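Local coordinates for dextranase (Pseudarthrobacter oxydans, PDB 6NZS), which catalyses the endohydrolysis of (1->6)-alpha-D-glucosidic linkages in dextran, as a member of glycosyl hydrolase family 49, at residues Arg32-Ser35 and Phe36-Leu39; Ser140-Gly143 and Tyr144-Ser147; Tyr525-Pro528 and Ala529-Val533; Ile535-Glu538 and Ile539-Gly542. All coordinates share one frame; numbering follows the deposited sequence.

Contact 1: residues Arg32-Ser35 and Phe36-Leu39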
loop_
_atom_site.group_PDB
_atom_site.type_symbol
_atom_site.label_atom_id
_atom_site.label_comp_id
_atom_site.label_asym_id
_atom_site.label_seq_id
_atom_site.Cartn_x
_atom_site.Cartn_y
_atom_site.Cartn_z
ATOM N N ARG A 32 18.113 -8.719 5.573
ATOM C CA ARG A 32 17.349 -9.950 5.787
ATOM C C ARG A 32 16.991 -10.589 4.447
ATOM O O ARG A 32 16.346 -9.954 3.605
ATOM C CB ARG A 32 16.075 -9.655 6.578
ATOM C CG ARG A 32 15.525 -10.885 7.306
ATOM C CD ARG A 32 14.122 -10.649 7.885
ATOM N NE ARG A 32 14.031 -9.491 8.777
ATOM C CZ ARG A 32 14.328 -9.506 10.075
ATOM N NH1 ARG A 32 14.754 -10.624 10.658
ATOM N NH2 ARG A 32 14.204 -8.390 10.791
ATOM N N ARG A 33 17.403 -11.839 4.260
ATOM C CA ARG A 33 17.088 -12.617 3.073
ATOM C C ARG A 33 15.866 -13.478 3.370
ATOM O O ARG A 33 15.707 -13.972 4.486
ATOM C CB ARG A 33 18.269 -13.529 2.727
ATOM C CG ARG A 33 17.993 -14.482 1.572
ATOM C CD ARG A 33 19.216 -15.302 1.218
ATOM N NE ARG A 33 18.838 -16.397 0.337
ATOM C CZ ARG A 33 19.669 -17.348 -0.070
ATOM N NH1 ARG A 33 20.936 -17.333 0.329
ATOM N NH2 ARG A 33 19.223 -18.321 -0.851
ATOM N N SER A 34 15.009 -13.680 2.365
ATOM C CA SER A 34 13.862 -14.567 2.561
ATOM C C SER A 34 14.298 -15.981 2.928
ATOM O O SER A 34 15.119 -16.594 2.238
ATOM C CB SER A 34 13.006 -14.632 1.299
ATOM O OG SER A 34 11.916 -15.540 1.466
ATOM N N SER A 35 13.719 -16.504 4.011
ATOM C CA SER A 35 13.927 -17.894 4.393
ATOM C C SER A 35 13.096 -18.862 3.570
ATOM O O SER A 35 13.317 -20.075 3.653
ATOM C CB SER A 35 13.528 -18.091 5.854
ATOM O OG SER A 35 14.319 -17.273 6.693
ATOM N N PHE A 36 12.161 -18.366 2.766
ATOM C CA PHE A 36 11.114 -19.215 2.231
ATOM C C PHE A 36 11.111 -19.362 0.722
ATOM O O PHE A 36 10.572 -20.360 0.234
ATOM C CB PHE A 36 9.743 -18.718 2.717
ATOM C CG PHE A 36 9.688 -18.577 4.200
ATOM C CD1 PHE A 36 9.589 -19.704 4.991
ATOM C CD2 PHE A 36 9.798 -17.341 4.811
ATOM C CE1 PHE A 36 9.573 -19.609 6.367
ATOM C CE2 PHE A 36 9.777 -17.245 6.195
ATOM C CZ PHE A 36 9.668 -18.376 6.964
ATOM N N TYR A 37 11.704 -18.430 -0.026
ATOM C CA TYR A 37 11.662 -18.458 -1.486
ATOM C C TYR A 37 13.019 -18.108 -2.068
ATOM O O TYR A 37 13.735 -17.260 -1.528
ATOM C CB TYR A 37 10.633 -17.442 -2.027
ATOM C CG TYR A 37 9.282 -17.678 -1.424
ATOM C CD1 TYR A 37 8.469 -18.689 -1.908
ATOM C CD2 TYR A 37 8.842 -16.944 -0.327
ATOM C CE1 TYR A 37 7.243 -18.953 -1.344
ATOM C CE2 TYR A 37 7.605 -17.204 0.256
ATOM C CZ TYR A 37 6.817 -18.216 -0.262
ATOM O OH TYR A 37 5.593 -18.514 0.284
ATOM N N ASP A 38 13.354 -18.761 -3.178
ATOM C CA ASP A 38 14.475 -18.371 -4.022
ATOM C C ASP A 38 13.946 -18.067 -5.413
ATOM O O ASP A 38 13.026 -18.734 -5.890
ATOM C CB ASP A 38 15.518 -19.489 -4.124
ATOM C CG ASP A 38 16.275 -19.697 -2.829
ATOM O OD1 ASP A 38 16.708 -18.697 -2.230
ATOM O OD2 ASP A 38 16.446 -20.869 -2.416
ATOM N N LEU A 39 14.532 -17.064 -6.065
ATOM C CA LEU A 39 14.067 -16.626 -7.376
ATOM C C LEU A 39 15.234 -16.497 -8.350
ATOM O O LEU A 39 16.295 -15.974 -7.997
ATOM C CB LEU A 39 13.341 -15.284 -7.244
ATOM C CG LEU A 39 12.580 -14.769 -8.462
ATOM C CD1 LEU A 39 11.319 -14.033 -8.025
ATOM C CD2 LEU A 39 13.449 -13.834 -9.251
HETATM O O HOH W 1 16.081 -16.260 -0.396
#
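R33 sends CG out opposite its backbone N (chi1 175°) and runs extended as far as NE, while D38 swings CG away from its own carbonyl carbon (chi1 -70°), and together these turns bring an edge of the guanidinium up to the carboxylate across the bend. NH2 of R33 donates to OD1 of D38 at 2.9 Å, forming a salt bridge. OD1 lies close to the guanidinium plane and is met on its syn side, but the two flat groups are twisted 54° apart, and they join through one nitrogen and one oxygen rather than as a two-pronged pair. The other carboxylate oxygen, OD2, is bridged to R103.

Inside the bend, the hydroxyl of S34 gathers two backbone amides. S34 OG accepts from F36 N at 3.1 Å in a fairly straight bond, and from Y37 N at 3.3 Å in a more bent one; it is also bonded to the hydroxyl of S86. With an alanine here, the amides of F36 and Y37 would probably lose their common acceptor, and S86 its hydroxyl partner.

A water fills in between: NE of R33 donates to it at 2.9 Å, and it also bonds S34 O and Y37 O. CB of S35 sits over the centre of the F36 ring, 3.9 Å from the centroid, a CH-pi contact.

A serine OG taking the N-H two residues on is an ST turn, and this one carries the chain from strand 31-33 into strand 37-43 of the family 49 N-terminal Ig-like domain.

Contact 2: residues Ser140-Gly143 and Tyr144-Ser147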
loop_
_atom_site.group_PDB
_atom_site.type_symbol
_atom_site.label_atom_id
_atom_site.label_comp_id
_atom_site.label_asym_id
_atom_site.label_seq_id
_atom_site.Cartn_x
_atom_site.Cartn_y
_atom_site.Cartn_z
ATOM N N SER A 140 6.073 -5.324 -20.040
ATOM C CA SER A 140 5.181 -4.183 -20.167
ATOM C C SER A 140 5.975 -2.962 -19.742
ATOM O O SER A 140 6.810 -3.046 -18.840
ATOM C CB SER A 140 3.975 -4.309 -19.216
ATOM O OG SER A 140 3.248 -3.092 -19.153
ATOM N N ASP A 141 5.712 -1.818 -20.379
ATOM C CA ASP A 141 6.375 -0.616 -19.892
ATOM C C ASP A 141 5.919 -0.206 -18.498
ATOM O O ASP A 141 6.552 0.659 -17.891
ATOM C CB ASP A 141 6.277 0.549 -20.879
ATOM C CG ASP A 141 4.865 0.892 -21.246
ATOM O OD1 ASP A 141 3.931 0.460 -20.544
ATOM O OD2 ASP A 141 4.688 1.619 -22.251
ATOM N N ALA A 142 4.852 -0.810 -17.973
ATOM C CA ALA A 142 4.466 -0.634 -16.582
ATOM C C ALA A 142 5.130 -1.637 -15.651
ATOM O O ALA A 142 5.075 -1.444 -14.432
ATOM C CB ALA A 142 2.950 -0.790 -16.439
ATOM N N GLY A 143 5.732 -2.693 -16.192
ATOM C CA GLY A 143 6.129 -3.809 -15.358
ATOM C C GLY A 143 4.903 -4.459 -14.723
ATOM O O GLY A 143 3.749 -4.128 -15.018
ATOM N N TYR A 144 5.184 -5.421 -13.842
ATOM C CA TYR A 144 4.145 -6.122 -13.101
ATOM C C TYR A 144 4.601 -6.305 -11.664
ATOM O O TYR A 144 5.752 -6.669 -11.419
ATOM C CB TYR A 144 3.912 -7.521 -13.692
ATOM C CG TYR A 144 3.185 -7.550 -15.010
ATOM C CD1 TYR A 144 3.886 -7.486 -16.218
ATOM C CD2 TYR A 144 1.796 -7.643 -15.065
ATOM C CE1 TYR A 144 3.221 -7.515 -17.433
ATOM C CE2 TYR A 144 1.125 -7.670 -16.291
ATOM C CZ TYR A 144 1.849 -7.603 -17.466
ATOM O OH TYR A 144 1.211 -7.628 -18.696
ATOM N N ARG A 145 3.696 -6.054 -10.721
ATOM C CA ARG A 145 3.919 -6.346 -9.306
ATOM C C ARG A 145 2.841 -7.332 -8.877
ATOM O O ARG A 145 1.646 -7.040 -9.010
ATOM C CB ARG A 145 3.834 -5.054 -8.484
ATOM C CG ARG A 145 5.001 -4.071 -8.751
ATOM C CD ARG A 145 4.540 -2.617 -8.932
ATOM N NE ARG A 145 3.661 -2.454 -10.094
ATOM C CZ ARG A 145 4.074 -2.393 -11.356
ATOM N NH1 ARG A 145 5.364 -2.479 -11.654
ATOM N NH2 ARG A 145 3.184 -2.253 -12.332
ATOM N N PHE A 146 3.248 -8.507 -8.399
ATOM C CA PHE A 146 2.273 -9.567 -8.171
ATOM C C PHE A 146 2.747 -10.509 -7.076
ATOM O O PHE A 146 3.927 -10.533 -6.710
ATOM C CB PHE A 146 1.958 -10.338 -9.471
ATOM C CG PHE A 146 3.152 -11.004 -10.110
ATOM C CD1 PHE A 146 4.019 -10.286 -10.916
ATOM C CD2 PHE A 146 3.383 -12.363 -9.920
ATOM C CE1 PHE A 146 5.104 -10.908 -11.506
ATOM C CE2 PHE A 146 4.457 -12.998 -10.499
ATOM C CZ PHE A 146 5.317 -12.272 -11.305
ATOM N N SER A 147 1.800 -11.303 -6.576
ATOM C CA SER A 147 2.012 -12.249 -5.494
ATOM C C SER A 147 2.039 -13.668 -6.052
ATOM O O SER A 147 1.215 -14.029 -6.906
ATOM C CB SER A 147 0.848 -12.115 -4.507
ATOM O OG SER A 147 0.899 -13.132 -3.526
#
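R145 and A142 carry the hydrogen bonding. The guanidinium comes end-on to the A142 carbonyl and grips its one oxygen twice, with R145 NH2 to A142 O at 2.9 Å and R145 NH1 to A142 O at 3.0 Å. The NH1 bond lies in the carbonyl plane; NH2 comes from above it. Bends at chi2 (135°) and chi3 (-62°) fold the arginine back over the turn it follows, and NH2 adds a weak bond to G143 O. Within the turn, S140 OG accepts from A142 N at 3.0 Å, an ST turn, and G143 N bonds back to S140 O at 2.9 Å, closing a type I beta turn.

This turn leads into strand 144-150 of the Ig-like domain, on the side that meets the beta-solenoid: N357 of solenoid strand 351-361 also donates to A142 O.

Charge pairing comes from outside the turn, where NH1 of R145 forms a salt bridge with E191.

The remaining contacts are van der Waals. The Y144 ring lays one face against the G143 carbonyl, its CG 3.5 Å from G143 O, and CB of S140 comes obliquely to CE1 of the same ring at 3.7 Å. F123 and Y121 each make an edge-to-face ring contact with Y144.

Contact 3: residues Tyr525-Pro528 and Ala529-Val533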
loop_
_atom_site.group_PDB
_atom_site.type_symbol
_atom_site.label_atom_id
_atom_site.label_comp_id
_atom_site.label_asym_id
_atom_site.label_seq_id
_atom_site.Cartn_x
_atom_site.Cartn_y
_atom_site.Cartn_z
ATOM N N TYR A 525 -24.397 13.491 7.790
ATOM C CA TYR A 525 -24.161 14.104 9.088
ATOM C C TYR A 525 -24.533 15.590 9.033
ATOM O O TYR A 525 -24.842 16.137 7.969
ATOM C CB TYR A 525 -22.715 13.869 9.536
ATOM C CG TYR A 525 -22.457 12.470 10.090
ATOM C CD1 TYR A 525 -23.402 11.458 9.947
ATOM C CD2 TYR A 525 -21.284 12.175 10.771
ATOM C CE1 TYR A 525 -23.174 10.185 10.457
ATOM C CE2 TYR A 525 -21.050 10.903 11.290
ATOM C CZ TYR A 525 -22.001 9.924 11.130
ATOM O OH TYR A 525 -21.782 8.660 11.639
ATOM N N THR A 526 -24.528 16.238 10.199
ATOM C CA THR A 526 -24.898 17.648 10.318
ATOM C C THR A 526 -23.742 18.459 10.882
ATOM O O THR A 526 -22.747 17.922 11.366
ATOM C CB THR A 526 -26.115 17.848 11.240
ATOM O OG1 THR A 526 -25.704 17.721 12.609
ATOM C CG2 THR A 526 -27.202 16.833 10.948
ATOM N N ASN A 527 -23.896 19.782 10.841
ATOM C CA ASN A 527 -23.037 20.665 11.619
ATOM C C ASN A 527 -23.609 20.773 13.032
ATOM O O ASN A 527 -24.676 20.222 13.317
ATOM C CB ASN A 527 -22.880 22.011 10.903
ATOM C CG ASN A 527 -24.191 22.765 10.732
ATOM O OD1 ASN A 527 -25.199 22.461 11.367
ATOM N ND2 ASN A 527 -24.170 23.768 9.858
ATOM N N PRO A 528 -22.915 21.451 13.956
ATOM C CA PRO A 528 -23.472 21.572 15.314
ATOM C C PRO A 528 -24.831 22.249 15.363
ATOM O O PRO A 528 -25.626 21.951 16.263
ATOM C CB PRO A 528 -22.396 22.364 16.068
ATOM C CG PRO A 528 -21.141 22.021 15.359
ATOM C CD PRO A 528 -21.524 21.940 13.906
ATOM N N ALA A 529 -25.128 23.139 14.415
ATOM C CA ALA A 529 -26.439 23.772 14.372
ATOM C C ALA A 529 -27.535 22.826 13.908
ATOM O O ALA A 529 -28.716 23.147 14.075
ATOM C CB ALA A 529 -26.399 25.014 13.479
ATOM N N GLY A 530 -27.182 21.676 13.334
ATOM C CA GLY A 530 -28.159 20.700 12.904
ATOM C C GLY A 530 -28.452 20.687 11.422
ATOM O O GLY A 530 -29.333 19.932 10.994
ATOM N N GLU A 531 -27.755 21.490 10.629
ATOM C CA GLU A 531 -27.970 21.503 9.188
ATOM C C GLU A 531 -27.272 20.297 8.570
ATOM O O GLU A 531 -26.066 20.110 8.762
ATOM C CB GLU A 531 -27.421 22.792 8.586
ATOM C CG GLU A 531 -27.623 22.896 7.080
ATOM C CD GLU A 531 -26.973 24.126 6.483
ATOM O OE1 GLU A 531 -26.494 24.987 7.253
ATOM O OE2 GLU A 531 -26.940 24.230 5.236
ATOM N N LYS A 532 -28.029 19.492 7.827
ATOM C CA LYS A 532 -27.502 18.270 7.234
ATOM C C LYS A 532 -26.775 18.572 5.933
ATOM O O LYS A 532 -27.210 19.410 5.140
ATOM C CB LYS A 532 -28.647 17.305 6.917
ATOM C CG LYS A 532 -29.044 16.386 8.051
ATOM C CD LYS A 532 -29.690 15.115 7.536
ATOM C CE LYS A 532 -30.735 14.619 8.512
ATOM N NZ LYS A 532 -31.163 13.233 8.204
ATOM N N VAL A 533 -25.663 17.868 5.704
ATOM C CA VAL A 533 -25.106 17.842 4.359
ATOM C C VAL A 533 -26.098 17.151 3.427
ATOM O O VAL A 533 -26.990 16.408 3.853
ATOM C CB VAL A 533 -23.732 17.156 4.286
ATOM C CG1 VAL A 533 -22.763 17.803 5.254
ATOM C CG2 VAL A 533 -23.861 15.653 4.561
#
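T526 and K532 form a single backbone bridge, with their two runs of chain heading 158° apart. They make a short beta hairpin of the type I turn plus G1 bulge kind. The turn runs from N527 to G530: G530 N donates to N527 O at 2.9 Å, and N527 N reaches E531 O at 3.0 Å. G530 has positive phi, and a side chain there would jam against the carbonyl oxygen of A529. Further down, V533 N meets Y525 O nearly end-on at 3.0 Å. The hairpin stands in the loop that leaves solenoid strand 521-524 and leads towards strand 545-552.

N527 keeps its CG between the backbone N and the carbonyl carbon (chi1 62°), which tucks the amide in over the turn. N527 OD1 takes E531 N at 2.8 Å, with that donor above the amide plane. The E531 side chain crosses the same amide, the carboxylate turned 86° to it.

T526 works the other side: T526 OG1 donates to N527 O at 2.8 Å, reaching it from the face opposite G530 N. The amine of K532 leaves the hairpin for a salt bridge with E577, while its CG is pressed to CG2 of T526 at 3.5 Å, tighter than usual for two carbons.

Contact 4: residues Ile535-Glu538 and Ile539-Gly542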
loop_
_atom_site.group_PDB
_atom_site.type_symbol
_atom_site.label_atom_id
_atom_site.label_comp_id
_atom_site.label_asym_id
_atom_site.label_seq_id
_atom_site.Cartn_x
_atom_site.Cartn_y
_atom_site.Cartn_z
ATOM N N ILE A 535 -26.647 14.738 -0.120
ATOM C CA ILE A 535 -26.129 13.839 -1.141
ATOM C C ILE A 535 -26.925 14.092 -2.409
ATOM O O ILE A 535 -28.162 14.169 -2.369
ATOM C CB ILE A 535 -26.214 12.366 -0.712
ATOM C CG1 ILE A 535 -25.483 12.175 0.610
ATOM C CG2 ILE A 535 -25.621 11.477 -1.793
ATOM C CD1 ILE A 535 -25.727 10.839 1.228
ATOM N N GLY A 536 -26.217 14.262 -3.519
ATOM C CA GLY A 536 -26.876 14.597 -4.764
ATOM C C GLY A 536 -27.936 13.584 -5.152
ATOM O O GLY A 536 -27.929 12.426 -4.721
ATOM N N ASN A 537 -28.873 14.040 -5.978
ATOM C CA ASN A 537 -29.913 13.164 -6.494
ATOM C C ASN A 537 -29.326 12.241 -7.555
ATOM O O ASN A 537 -28.715 12.704 -8.522
ATOM C CB ASN A 537 -31.032 14.000 -7.113
ATOM C CG ASN A 537 -32.073 13.144 -7.789
ATOM O OD1 ASN A 537 -31.933 12.786 -8.959
ATOM N ND2 ASN A 537 -33.112 12.774 -7.044
ATOM N N GLU A 538 -29.511 10.931 -7.373
ATOM C CA GLU A 538 -29.108 9.950 -8.371
ATOM C C GLU A 538 -30.259 9.507 -9.261
ATOM O O GLU A 538 -30.055 9.288 -10.456
ATOM C CB GLU A 538 -28.494 8.717 -7.694
ATOM C CG GLU A 538 -27.959 7.670 -8.666
ATOM C CD GLU A 538 -26.730 8.132 -9.438
ATOM O OE1 GLU A 538 -26.044 9.073 -8.971
ATOM O OE2 GLU A 538 -26.452 7.543 -10.499
ATOM N N ILE A 539 -31.456 9.357 -8.701
ATOM C CA ILE A 539 -32.642 8.979 -9.465
ATOM C C ILE A 539 -33.483 10.237 -9.653
ATOM O O ILE A 539 -34.172 10.649 -8.705
ATOM C CB ILE A 539 -33.454 7.897 -8.739
ATOM C CG1 ILE A 539 -32.529 6.819 -8.173
ATOM C CG2 ILE A 539 -34.514 7.324 -9.675
ATOM C CD1 ILE A 539 -31.927 5.949 -9.235
ATOM N N PRO A 540 -33.501 10.848 -10.845
ATOM C CA PRO A 540 -32.847 10.404 -12.076
ATOM C C PRO A 540 -31.585 11.183 -12.481
ATOM O O PRO A 540 -31.079 10.932 -13.568
ATOM C CB PRO A 540 -33.921 10.699 -13.120
ATOM C CG PRO A 540 -34.510 11.992 -12.623
ATOM C CD PRO A 540 -34.460 11.939 -11.113
ATOM N N ASP A 541 -31.082 12.087 -11.641
ATOM C CA ASP A 541 -30.094 13.066 -12.097
ATOM C C ASP A 541 -28.686 12.504 -12.256
ATOM O O ASP A 541 -27.849 13.156 -12.890
ATOM C CB ASP A 541 -30.018 14.268 -11.155
ATOM C CG ASP A 541 -31.315 15.049 -11.088
ATOM O OD1 ASP A 541 -32.251 14.708 -11.840
ATOM O OD2 ASP A 541 -31.396 15.967 -10.253
ATOM N N GLY A 542 -28.389 11.340 -11.675
ATOM C CA GLY A 542 -27.043 10.798 -11.771
ATOM C C GLY A 542 -26.014 11.543 -10.953
ATOM O O GLY A 542 -24.811 11.404 -11.215
HETATM O O HOH W 2 -23.426 9.382 -9.730
HETATM O O HOH W 3 -24.634 8.568 -12.211
#
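N537 clamps the far arm of a cis-proline turn, in which P540 is the cis residue. This is the close-packed part. CG of N537 stands opposite the backbone N (chi1 174°), pointing the side chain across the loop, and both ends of the amide are used. N537 OD1 accepts from D541 N at 2.9 Å, the N-H arriving almost straight onto the oxygen, while N537 ND2 donates to I539 O at 2.9 Å from above that carbonyl's plane. N537 OD1 also packs against the proline ring, 3.4 Å from CD of P540. A second closure is all backbone: G542 N donates to E538 O at 2.9 Å, and the positive phi of G542 suits the return of the chain. Putting a leucine in place of N537 is likely to leave D541 N without its acceptor and I539 O without its donor, freeing the cis-proline bend to shift.

P540 and D541 make the loose side, exposed to solvent. The E538 carboxylate, by contrast, is buried against G542, with E538 OE1 3.4 Å from G542 CA; OE1 is also bonded to G544 N, which anchors the group. Two waters add links to G542 O, one from E538 OE1, the other 2.7 Å from E538 OE2 and 3.0 Å from G542 O.

Overall arrangement
The four contacts fall into two pairs, one in the N-terminal domain and one in the loop after strand 521-524. Contacts 1 and 2 belong to the Ig-like domain and reach the same set of strands; their centres are 20 Å apart and their nearest atoms about 7 Å, without touching. Contact 2 also reaches over to the solenoid, through N357. Contacts 3 and 4 follow each other in the loop between strands 521-524 and 545-552, with centres 21 Å apart, on the far end of the solenoid. Contacts 1 and 3 lie on opposite sides of the chain's centre, 54 Å between centres; the centres of contacts 2 and 4 are 38 Å apart. All four are local turns.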